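Local coordinates for protein mannan endo-1,4-beta-mannosidase (Mytilus edulis, PDB 2C0H) that hydrolyses internal beta-1,4-mannosidic linkages in mannans, galactomannans and glucomannans as a monomeric glycoside hydrolase of family 5, at residues S342-D345 against H346-Q350. The protein carries 3 engineered substitutions. Sequence-based numbering, arbitrary orientation.
Sequences SRTD and HGQVQ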
loop_
_atom_site.group_PDB
_atom_site.type_symbol
_atom_site.label_atom_id
_atom_site.label_comp_id
_atom_site.label_asym_id
_atom_site.label_seq_id
_atom_site.Cartn_x
_atom_site.Cartn_y
_atom_site.Cartn_z
ATOM N N SER A 342 -18.588 9.131 13.034
ATOM C CA SER A 342 -20.037 8.983 12.803
ATOM C C SER A 342 -20.515 9.359 11.395
ATOM O O SER A 342 -21.724 9.440 11.153
ATOM C CB SER A 342 -20.805 9.802 13.846
ATOM O OG SER A 342 -20.653 9.213 15.130
ATOM N N ARG A 343 -19.591 9.566 10.462
ATOM C CA ARG A 343 -19.929 10.207 9.188
ATOM C C ARG A 343 -20.450 9.210 8.162
ATOM O O ARG A 343 -19.972 8.081 8.081
ATOM C CB ARG A 343 -18.724 10.979 8.624
ATOM C CG ARG A 343 -18.252 12.166 9.479
ATOM C CD ARG A 343 -19.149 13.372 9.356
ATOM N NE ARG A 343 -19.007 14.025 8.057
ATOM C CZ ARG A 343 -18.129 14.986 7.747
ATOM N NH1 ARG A 343 -17.294 15.489 8.650
ATOM N NH2 ARG A 343 -18.107 15.482 6.523
ATOM N N THR A 344 -21.463 9.640 7.418
ATOM C CA THR A 344 -22.013 8.859 6.303
ATOM C C THR A 344 -22.219 9.652 4.999
ATOM O O THR A 344 -22.618 9.056 3.991
ATOM C CB THR A 344 -23.352 8.217 6.703
ATOM O OG1 THR A 344 -24.295 9.245 7.034
ATOM C CG2 THR A 344 -23.172 7.269 7.889
ATOM N N ASP A 345 -21.955 10.961 4.986
ATOM C CA ASP A 345 -22.175 11.801 3.784
ATOM C C ASP A 345 -21.341 11.446 2.543
ATOM O O ASP A 345 -21.721 11.806 1.432
ATOM C CB ASP A 345 -22.025 13.312 4.082
ATOM C CG ASP A 345 -20.796 13.646 4.909
ATOM O OD1 ASP A 345 -20.703 13.102 6.029
ATOM O OD2 ASP A 345 -19.958 14.455 4.450
ATOM N N HIS A 346 -20.203 10.780 2.725
ATOM C CA HIS A 346 -19.372 10.324 1.601
ATOM C C HIS A 346 -18.922 8.876 1.837
ATOM O O HIS A 346 -17.778 8.508 1.575
ATOM C CB HIS A 346 -18.163 11.230 1.412
ATOM C CG HIS A 346 -18.496 12.592 0.901
ATOM N ND1 HIS A 346 -18.788 13.647 1.734
ATOM C CD2 HIS A 346 -18.536 13.084 -0.360
ATOM C CE1 HIS A 346 -19.020 14.726 1.008
ATOM N NE2 HIS A 346 -18.872 14.414 -0.265
ATOM N N GLY A 347 -19.853 8.070 2.322
ATOM C CA GLY A 347 -19.587 6.663 2.602
ATOM C C GLY A 347 -19.484 6.364 4.079
ATOM O O GLY A 347 -19.095 7.224 4.868
ATOM N N GLN A 348 -19.842 5.143 4.450
ATOM C CA GLN A 348 -19.805 4.703 5.841
ATOM C C GLN A 348 -18.370 4.515 6.295
ATOM O O GLN A 348 -17.571 3.938 5.597
ATOM C CB GLN A 348 -20.544 3.372 6.017
ATOM C CG GLN A 348 -22.049 3.441 5.811
ATOM C CD GLN A 348 -22.721 2.085 6.002
ATOM O OE1 GLN A 348 -23.664 1.733 5.273
ATOM N NE2 GLN A 348 -22.241 1.316 6.984
ATOM N N VAL A 349 -18.057 4.983 7.491
ATOM C CA VAL A 349 -16.757 4.756 8.091
ATOM C C VAL A 349 -16.837 3.634 9.136
ATOM O O VAL A 349 -15.935 2.813 9.257
ATOM C CB VAL A 349 -16.262 6.056 8.741
ATOM C CG1 VAL A 349 -14.911 5.845 9.402
ATOM C CG2 VAL A 349 -16.185 7.164 7.710
ATOM N N GLN A 350 -17.924 3.609 9.906
ATOM C CA GLN A 350 -18.168 2.535 10.856
ATOM C C GLN A 350 -19.108 1.531 10.225
ATOM O O GLN A 350 -20.295 1.793 10.044
ATOM C CB GLN A 350 -18.745 3.088 12.162
ATOM C CG GLN A 350 -17.719 3.261 13.266
ATOM C CD GLN A 350 -16.400 3.816 12.778
ATOM O OE1 GLN A 350 -16.297 4.990 12.436
ATOM N NE2 GLN A 350 -15.379 2.964 12.735
HETATM O O HOH W 1 -19.807 6.013 9.982
#
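H346 and D345 meet where the chain reverses: ND1 of the H346 imidazole donates to D345 OD2 over 3.1 Å, approaching from above the carboxylate, whose plane stands 74° from the ring. The bond is bent, unlike the two that hold the same carboxylate from R343. In that salt bridge the guanidinium lies side-on, R343 NE to D345 OD1 at 2.8 Å and R343 NH2 to D345 OD2 at 3.0 Å, both nearly straight, in the guanidinium plane and on syn lone pairs. D345 CG sits between its backbone N and carbonyl carbon (chi1 46°), which turns the carboxylate back to R343. OD2 thus accepts from two donors, and the three bonds together restrict rotation of the carboxylate. A leucine in place of H346 has no N-H for OD2, and the carboxylate, held by the arginine alone, would probably be less firmly fixed. A weak bond from G347 N to T344 O (3.4 Å) closes a beta turn with D345 and H346 at its corners; beyond it, a water takes the Q350 N-H and donates to R343 O, bridging the two arms. The loop follows helix 330-339 on the outside of the TIM barrel. Y313 of helix 305-314 meets the H346 ring edge-to-face, E310 pairs with R343 NH1, and Q348 bonds through its backbone to strand 17-25.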